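Local coordinates for protein GTP cyclohydrolase 1 type 2 homolog (Escherichia coli, Escherichia coli O157:H7, PDB 1NMO) that is of uncertain function but carries a dinuclear metal site within a toroidal hexamer and may help degrade radiation-damaged nucleotides, at residues A[179-193]-A[202-215]. Sequence-based numbering, arbitrary orientation.
Sequences IDSAARFGVDAFITG and SAREQGLHFYAAGH. With FE (Fe (III) ion), chain G.
Phe210 and Phe190 sit side by side, pointing the same way, on one face of a parallel strand pair, and the covering of that face by the crossover helix 197-205 and the preceding helix 179-185 illustrates how a beta-alpha-beta unit is packed. The CB of Phe210 lies near CD1 of Ile179, a side chain from helix 179-185 that crosses Phe210 at about a right angle. With CG anti to the backbone N (chi1 165°), the ring leans toward strand 189-192. CD1 then comes 3.6 Å from Phe190 O and 4.0 Å from Ile179 CD1. Phe190 CD2, in the plane of the Phe210 ring at its edge, is 4.0 Å from Phe210 CD1 and also near CE1. Farther out, CE1 touches Thr192 CG2 at 3.6 Å, this methyl too lying at the ring edge in its plane, and CZ brushes it.

Nearer the helices, Leu208 CD1 fits among Ile179 CG1, Val187 CG2 and the CB of Phe190. Where the helices meet, Ser202 OG donates to Asp180 OD1 (2.8 Å), on the syn side of the carboxylate, which ties helix 179-185 to helix 197-205. On the opposite face of the strands, Ala189 CB meets the edge of the Tyr211 ring at CE1, and Ile191 CG1 lies against its CD1; Tyr211 OH hydrogen-bonds Gly139 O at the start of helix 139-150.

Between these layers the strands run nearly parallel, 9° apart, joined by five backbone hydrogen bonds, from His209 N to Asp188 O through Ala213 N to Thr192 O. Gly214 N then donates to Gly193 O at 2.8 Å, meeting a lone pair of that oxygen in the carbonyl plane. One residue on, His215 NE2 binds iron at 2.3 Å alongside His64 and Glu219, while Glu194 holds its ND1: a metal ligand just beyond the C-terminal end of a parallel strand, familiar in alpha/beta folds, here serving the dinuclear site of a NIF3-family protein.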
ATOM      1  N   ILE A 179      30.655  19.084  -8.326  1.00 14.67           N
ATOM      2  CA  ILE A 179      30.229  19.909  -7.251  1.00 13.30           C
ATOM      3  C   ILE A 179      31.315  20.714  -6.523  1.00 14.83           C
ATOM      4  O   ILE A 179      31.066  21.873  -6.093  1.00 12.93           O
ATOM      5  CB  ILE A 179      29.431  19.093  -6.224  1.00 12.35           C
ATOM      6  CG1 ILE A 179      28.857  20.059  -5.174  1.00 11.68           C
ATOM      7  CG2 ILE A 179      30.318  17.997  -5.547  1.00 11.03           C
ATOM      8  CD1 ILE A 179      27.702  19.426  -4.247  1.00  8.27           C
ATOM      9  N   ASP A 180      32.522  20.158  -6.371  1.00 15.61           N
ATOM     10  CA  ASP A 180      33.525  20.894  -5.618  1.00 17.23           C
ATOM     11  C   ASP A 180      34.011  22.080  -6.423  1.00 18.95           C
ATOM     12  O   ASP A 180      34.140  23.194  -5.886  1.00 18.69           O
ATOM     13  CB  ASP A 180      34.702  20.039  -5.269  1.00 18.38           C
ATOM     14  CG  ASP A 180      34.386  18.996  -4.218  1.00 20.41           C
ATOM     15  OD1 ASP A 180      33.388  19.128  -3.448  1.00 18.67           O
ATOM     16  OD2 ASP A 180      35.196  18.026  -4.189  1.00 23.98           O
ATOM     17  N   SER A 181      34.262  21.857  -7.708  1.00 17.97           N
ATOM     18  CA  SER A 181      34.715  22.959  -8.476  1.00 18.89           C
ATOM     19  C   SER A 181      33.611  24.055  -8.503  1.00 18.61           C
ATOM     20  O   SER A 181      33.936  25.238  -8.582  1.00 19.21           O
ATOM     21  CB  SER A 181      35.112  22.477  -9.860  1.00 17.59           C
ATOM     22  OG  SER A 181      34.190  23.003 -10.761  1.00 20.53           O
ATOM     23  N   ALA A 182      32.324  23.712  -8.420  1.00 16.43           N
ATOM     24  CA  ALA A 182      31.312  24.790  -8.403  1.00 15.16           C
ATOM     25  C   ALA A 182      31.379  25.479  -7.088  1.00 14.54           C
ATOM     26  O   ALA A 182      31.216  26.651  -7.034  1.00 14.74           O
ATOM     27  CB  ALA A 182      29.917  24.257  -8.605  1.00 11.71           C
ATOM     28  N   ALA A 183      31.565  24.765  -5.983  1.00 16.91           N
ATOM     29  CA  ALA A 183      31.654  25.437  -4.682  1.00 17.78           C
ATOM     30  C   ALA A 183      32.800  26.514  -4.641  1.00 18.88           C
ATOM     31  O   ALA A 183      32.669  27.617  -4.085  1.00 18.63           O
ATOM     32  CB  ALA A 183      31.893  24.371  -3.567  1.00 18.00           C
ATOM     33  N   ARG A 184      33.957  26.135  -5.165  1.00 20.15           N
ATOM     34  CA  ARG A 184      35.107  27.008  -5.216  1.00 21.23           C
ATOM     35  C   ARG A 184      34.669  28.256  -5.991  1.00 21.27           C
ATOM     36  O   ARG A 184      34.849  29.360  -5.521  1.00 21.58           O
ATOM     37  CB  ARG A 184      36.226  26.301  -5.966  1.00 23.51           C
ATOM     38  CG  ARG A 184      37.618  26.465  -5.400  1.00 26.58           C
ATOM     39  CD  ARG A 184      38.088  25.107  -4.978  1.00 30.69           C
ATOM     40  NE  ARG A 184      38.164  24.201  -6.144  1.00 34.78           N
ATOM     41  CZ  ARG A 184      37.853  22.892  -6.116  1.00 35.44           C
ATOM     42  NH1 ARG A 184      37.422  22.345  -4.957  1.00 36.50           N
ATOM     43  NH2 ARG A 184      37.998  22.118  -7.218  1.00 34.22           N
ATOM     44  N   PHE A 185      34.048  28.082  -7.154  1.00 20.68           N
ATOM     45  CA  PHE A 185      33.600  29.215  -7.956  1.00 19.97           C
ATOM     46  C   PHE A 185      32.702  30.163  -7.165  1.00 21.51           C
ATOM     47  O   PHE A 185      32.867  31.400  -7.239  1.00 21.74           O
ATOM     48  CB  PHE A 185      32.879  28.713  -9.191  1.00 19.22           C
ATOM     49  CG  PHE A 185      32.505  29.800 -10.138  1.00 18.77           C
ATOM     50  CD1 PHE A 185      33.442  30.298 -11.043  1.00 20.02           C
ATOM     51  CD2 PHE A 185      31.260  30.377 -10.059  1.00 18.48           C
ATOM     52  CE1 PHE A 185      33.140  31.385 -11.861  1.00 21.47           C
ATOM     53  CE2 PHE A 185      30.923  31.448 -10.846  1.00 21.78           C
ATOM     54  CZ  PHE A 185      31.864  31.971 -11.760  1.00 21.31           C
ATOM     55  N   GLY A 186      31.777  29.586  -6.384  1.00 21.55           N
ATOM     56  CA  GLY A 186      30.854  30.345  -5.545  1.00 20.34           C
ATOM     57  C   GLY A 186      29.433  30.272  -6.078  1.00 22.48           C
ATOM     58  O   GLY A 186      29.021  31.026  -6.987  1.00 24.32           O
ATOM     59  N   VAL A 187      28.638  29.351  -5.570  1.00 20.76           N
ATOM     60  CA  VAL A 187      27.260  29.329  -6.037  1.00 18.72           C
ATOM     61  C   VAL A 187      26.401  29.050  -4.807  1.00 19.67           C
ATOM     62  O   VAL A 187      26.943  28.686  -3.781  1.00 19.95           O
ATOM     63  CB  VAL A 187      27.063  28.211  -7.054  1.00 16.50           C
ATOM     64  CG1 VAL A 187      27.892  28.506  -8.318  1.00 15.37           C
ATOM     65  CG2 VAL A 187      27.521  26.824  -6.390  1.00 14.89           C
ATOM     66  N   ASP A 188      25.079  29.207  -4.893  1.00 18.18           N
ATOM     67  CA  ASP A 188      24.274  28.880  -3.727  1.00 17.30           C
ATOM     68  C   ASP A 188      23.760  27.432  -3.964  1.00 17.79           C
ATOM     69  O   ASP A 188      23.502  26.675  -3.007  1.00 18.76           O
ATOM     70  CB  ASP A 188      23.031  29.780  -3.626  1.00 16.36           C
ATOM     71  CG  ASP A 188      23.345  31.263  -3.660  1.00 16.53           C
ATOM     72  OD1 ASP A 188      24.389  31.658  -3.116  1.00 18.26           O
ATOM     73  OD2 ASP A 188      22.522  32.043  -4.196  1.00 17.07           O
ATOM     74  N   ALA A 189      23.588  27.034  -5.226  1.00 16.22           N
ATOM     75  CA  ALA A 189      23.085  25.674  -5.468  1.00 15.87           C
ATOM     76  C   ALA A 189      23.778  25.032  -6.666  1.00 15.89           C
ATOM     77  O   ALA A 189      24.289  25.762  -7.568  1.00 16.90           O
ATOM     78  CB  ALA A 189      21.618  25.723  -5.671  1.00 11.46           C
ATOM     79  N   PHE A 190      23.860  23.694  -6.653  1.00 14.91           N
ATOM     80  CA  PHE A 190      24.471  22.913  -7.783  1.00 12.30           C
ATOM     81  C   PHE A 190      23.453  21.861  -8.070  1.00 13.29           C
ATOM     82  O   PHE A 190      22.951  21.211  -7.134  1.00 15.31           O
ATOM     83  CB  PHE A 190      25.816  22.247  -7.409  1.00  8.77           C
ATOM     84  CG  PHE A 190      26.387  21.395  -8.506  1.00  9.06           C
ATOM     85  CD1 PHE A 190      26.780  21.950  -9.722  1.00  9.12           C
ATOM     86  CD2 PHE A 190      26.547  19.999  -8.329  1.00  8.97           C
ATOM     87  CE1 PHE A 190      27.336  21.155 -10.771  1.00  9.25           C
ATOM     88  CE2 PHE A 190      27.089  19.207  -9.336  1.00  9.53           C
ATOM     89  CZ  PHE A 190      27.496  19.789 -10.590  1.00  9.16           C
ATOM     90  N   ILE A 191      23.117  21.688  -9.348  1.00 13.73           N
ATOM     91  CA  ILE A 191      22.099  20.737  -9.794  1.00 13.08           C
ATOM     92  C   ILE A 191      22.687  19.750 -10.770  1.00 13.76           C
ATOM     93  O   ILE A 191      23.363  20.181 -11.720  1.00 15.38           O
ATOM     94  CB  ILE A 191      20.976  21.462 -10.603  1.00 13.31           C
ATOM     95  CG1 ILE A 191      20.442  22.600  -9.797  1.00 10.42           C
ATOM     96  CG2 ILE A 191      19.785  20.481 -10.968  1.00  8.83           C
ATOM     97  CD1 ILE A 191      19.484  23.422 -10.576  1.00 10.03           C
ATOM     98  N   THR A 192      22.499  18.440 -10.607  1.00 12.56           N
ATOM     99  CA  THR A 192      23.074  17.618 -11.685  1.00 12.88           C
ATOM    100  C   THR A 192      22.112  16.470 -11.810  1.00 13.64           C
ATOM    101  O   THR A 192      20.978  16.619 -11.394  1.00 12.95           O
ATOM    102  CB  THR A 192      24.464  17.176 -11.360  1.00 13.80           C
ATOM    103  OG1 THR A 192      24.953  16.384 -12.453  1.00 14.99           O
ATOM    104  CG2 THR A 192      24.482  16.308 -10.091  1.00 13.56           C
ATOM    105  N   GLY A 193      22.502  15.325 -12.355  1.00 15.01           N
ATOM    106  CA  GLY A 193      21.490  14.259 -12.448  1.00 14.56           C
ATOM    107  C   GLY A 193      21.593  13.183 -11.363  1.00 14.88           C
ATOM    108  O   GLY A 193      20.634  12.811 -10.713  1.00 14.49           O
ATOM    109  N   SER A 202      30.135  17.032   0.281  1.00 16.38           N
ATOM    110  CA  SER A 202      30.516  18.288  -0.380  1.00 17.83           C
ATOM    111  C   SER A 202      29.432  19.331  -0.203  1.00 16.70           C
ATOM    112  O   SER A 202      29.739  20.468   0.097  1.00 18.85           O
ATOM    113  CB  SER A 202      30.766  18.077  -1.871  1.00 15.98           C
ATOM    114  OG  SER A 202      31.864  17.191  -2.065  1.00 18.45           O
ATOM    115  N   ALA A 203      28.165  18.943  -0.360  1.00 16.20           N
ATOM    116  CA  ALA A 203      27.040  19.866  -0.231  1.00 15.58           C
ATOM    117  C   ALA A 203      27.029  20.455   1.141  1.00 16.95           C
ATOM    118  O   ALA A 203      26.947  21.710   1.322  1.00 16.94           O
ATOM    119  CB  ALA A 203      25.735  19.133  -0.454  1.00 15.99           C
ATOM    120  N   ARG A 204      27.134  19.544   2.118  1.00 15.71           N
ATOM    121  CA  ARG A 204      27.123  19.916   3.515  1.00 16.62           C
ATOM    122  C   ARG A 204      28.317  20.790   3.977  1.00 16.50           C
ATOM    123  O   ARG A 204      28.114  21.820   4.605  1.00 16.52           O
ATOM    124  CB  ARG A 204      27.076  18.647   4.401  1.00 15.80           C
ATOM    125  CG  ARG A 204      25.716  17.962   4.471  1.00 15.91           C
ATOM    126  CD  ARG A 204      25.837  16.553   5.211  1.00 15.00           C
ATOM    127  NE  ARG A 204      24.540  15.834   5.230  1.00 15.76           N
ATOM    128  CZ  ARG A 204      24.418  14.577   5.679  1.00 16.40           C
ATOM    129  NH1 ARG A 204      25.506  13.931   6.127  1.00 13.69           N
ATOM    130  NH2 ARG A 204      23.212  13.956   5.729  1.00 17.21           N
ATOM    131  N   GLU A 205      29.536  20.351   3.670  1.00 16.46           N
ATOM    132  CA  GLU A 205      30.740  21.022   4.128  1.00 15.82           C
ATOM    133  C   GLU A 205      31.107  22.323   3.450  1.00 16.30           C
ATOM    134  O   GLU A 205      31.912  23.111   3.974  1.00 15.60           O
ATOM    135  CB  GLU A 205      31.895  20.026   4.095  1.00 14.48           C
ATOM    136  CG  GLU A 205      31.768  19.013   5.283  1.00 15.31           C
ATOM    137  CD  GLU A 205      32.838  17.877   5.213  1.00 18.20           C
ATOM    138  OE1 GLU A 205      34.038  18.136   4.932  1.00 19.64           O
ATOM    139  OE2 GLU A 205      32.492  16.692   5.412  1.00 18.15           O
ATOM    140  N   GLN A 206      30.500  22.569   2.296  1.00 17.57           N
ATOM    141  CA  GLN A 206      30.753  23.816   1.580  1.00 18.70           C
ATOM    142  C   GLN A 206      29.513  24.707   1.573  1.00 19.35           C
ATOM    143  O   GLN A 206      29.521  25.743   0.923  1.00 20.64           O
ATOM    144  CB  GLN A 206      31.307  23.547   0.159  1.00 17.48           C
ATOM    145  CG  GLN A 206      32.768  22.992   0.192  1.00 17.92           C
ATOM    146  CD  GLN A 206      33.246  22.296  -1.143  1.00 20.21           C
ATOM    147  OE1 GLN A 206      32.440  21.705  -1.899  1.00 22.99           O
ATOM    148  NE2 GLN A 206      34.564  22.316  -1.393  1.00 22.14           N
ATOM    149  N   GLY A 207      28.455  24.329   2.303  1.00 19.10           N
ATOM    150  CA  GLY A 207      27.275  25.199   2.366  1.00 19.05           C
ATOM    151  C   GLY A 207      26.427  25.514   1.115  1.00 19.04           C
ATOM    152  O   GLY A 207      25.938  26.637   0.916  1.00 17.78           O
ATOM    153  N   LEU A 208      26.216  24.544   0.225  1.00 19.56           N
ATOM    154  CA  LEU A 208      25.353  24.851  -0.901  1.00 17.82           C
ATOM    155  C   LEU A 208      24.232  23.805  -0.979  1.00 18.24           C
ATOM    156  O   LEU A 208      24.328  22.725  -0.403  1.00 16.80           O
ATOM    157  CB  LEU A 208      26.120  24.925  -2.208  1.00 18.39           C
ATOM    158  CG  LEU A 208      26.819  23.652  -2.631  1.00 19.56           C
ATOM    159  CD1 LEU A 208      27.343  23.757  -4.079  1.00 18.87           C
ATOM    160  CD2 LEU A 208      27.962  23.460  -1.733  1.00 18.41           C
ATOM    161  N   HIS A 209      23.140  24.203  -1.622  1.00 16.49           N
ATOM    162  CA  HIS A 209      22.003  23.366  -1.830  1.00 16.25           C
ATOM    163  C   HIS A 209      22.398  22.438  -2.956  1.00 16.54           C
ATOM    164  O   HIS A 209      22.891  22.921  -3.985  1.00 19.06           O
ATOM    165  CB  HIS A 209      20.806  24.207  -2.299  1.00 15.15           C
ATOM    166  CG  HIS A 209      20.173  25.017  -1.214  1.00 15.34           C
ATOM    167  ND1 HIS A 209      19.383  24.453  -0.232  1.00 14.10           N
ATOM    168  CD2 HIS A 209      20.269  26.343  -0.916  1.00 14.66           C
ATOM    169  CE1 HIS A 209      19.024  25.391   0.640  1.00 13.59           C
ATOM    170  NE2 HIS A 209      19.548  26.545   0.246  1.00 16.25           N
ATOM    171  N   PHE A 210      22.156  21.128  -2.804  1.00 13.93           N
ATOM    172  CA  PHE A 210      22.494  20.198  -3.878  1.00 13.34           C
ATOM    173  C   PHE A 210      21.224  19.446  -4.282  1.00 12.31           C
ATOM    174  O   PHE A 210      20.462  19.080  -3.404  1.00 15.09           O
ATOM    175  CB  PHE A 210      23.586  19.181  -3.449  1.00 10.21           C
ATOM    176  CG  PHE A 210      23.678  18.050  -4.368  1.00  9.65           C
ATOM    177  CD1 PHE A 210      24.203  18.221  -5.642  1.00 11.07           C
ATOM    178  CD2 PHE A 210      23.137  16.819  -4.026  1.00 10.02           C
ATOM    179  CE1 PHE A 210      24.204  17.186  -6.593  1.00 11.31           C
ATOM    180  CE2 PHE A 210      23.127  15.773  -4.971  1.00 11.45           C
ATOM    181  CZ  PHE A 210      23.665  15.973  -6.257  1.00 12.65           C
ATOM    182  N   TYR A 211      21.015  19.236  -5.577  1.00 10.21           N
ATOM    183  CA  TYR A 211      19.841  18.545  -6.133  1.00 11.04           C
ATOM    184  C   TYR A 211      20.363  17.479  -7.097  1.00 11.41           C
ATOM    185  O   TYR A 211      21.213  17.803  -7.951  1.00  9.48           O
ATOM    186  CB  TYR A 211      18.963  19.486  -6.995  1.00 12.49           C
ATOM    187  CG  TYR A 211      18.473  20.650  -6.215  1.00 11.97           C
ATOM    188  CD1 TYR A 211      19.296  21.704  -5.936  1.00 11.26           C
ATOM    189  CD2 TYR A 211      17.221  20.593  -5.606  1.00 12.76           C
ATOM    190  CE1 TYR A 211      18.885  22.690  -5.017  1.00 13.21           C
ATOM    191  CE2 TYR A 211      16.787  21.547  -4.730  1.00 14.04           C
ATOM    192  CZ  TYR A 211      17.621  22.604  -4.418  1.00 15.73           C
ATOM    193  OH  TYR A 211      17.156  23.551  -3.473  1.00 16.06           O
ATOM    194  N   ALA A 212      19.866  16.227  -6.975  1.00  9.57           N
ATOM    195  CA  ALA A 212      20.286  15.159  -7.904  1.00  9.57           C
ATOM    196  C   ALA A 212      18.944  15.044  -8.571  1.00  9.91           C
ATOM    197  O   ALA A 212      18.044  14.433  -8.006  1.00 11.31           O
ATOM    198  CB  ALA A 212      20.631  13.908  -7.150  1.00  7.46           C
ATOM    199  N   ALA A 213      18.772  15.650  -9.753  1.00  9.54           N
ATOM    200  CA  ALA A 213      17.441  15.710 -10.349  1.00 10.47           C
ATOM    201  C   ALA A 213      17.088  14.596 -11.259  1.00 11.87           C
ATOM    202  O   ALA A 213      16.018  14.647 -11.884  1.00 12.93           O
ATOM    203  CB  ALA A 213      17.247  17.016 -11.051  1.00  9.18           C
ATOM    204  N   GLY A 214      17.973  13.589 -11.333  1.00 12.90           N
ATOM    205  CA  GLY A 214      17.729  12.444 -12.198  1.00 13.30           C
ATOM    206  C   GLY A 214      18.576  12.447 -13.448  1.00 12.64           C
ATOM    207  O   GLY A 214      18.663  13.458 -14.121  1.00 15.87           O
ATOM    208  N   HIS A 215      19.180  11.322 -13.816  1.00 12.92           N
ATOM    209  CA  HIS A 215      20.007  11.310 -15.024  1.00 13.01           C
ATOM    210  C   HIS A 215      19.184  11.439 -16.295  1.00 13.70           C
ATOM    211  O   HIS A 215      19.403  12.343 -17.167  1.00 12.25           O
ATOM    212  CB  HIS A 215      20.832  10.035 -15.134  1.00 11.73           C
ATOM    213  CG  HIS A 215      21.902  10.140 -16.168  1.00 10.23           C
ATOM    214  ND1 HIS A 215      23.222   9.797 -15.929  1.00 12.69           N
ATOM    215  CD2 HIS A 215      21.839  10.488 -17.470  1.00  9.74           C
ATOM    216  CE1 HIS A 215      23.922   9.907 -17.047  1.00 10.66           C
ATOM    217  NE2 HIS A 215      23.102  10.331 -17.998  1.00 11.00           N
TER
HETATM  218 FE    FE G 301      24.223  11.091 -19.806  1.00 30.80          FE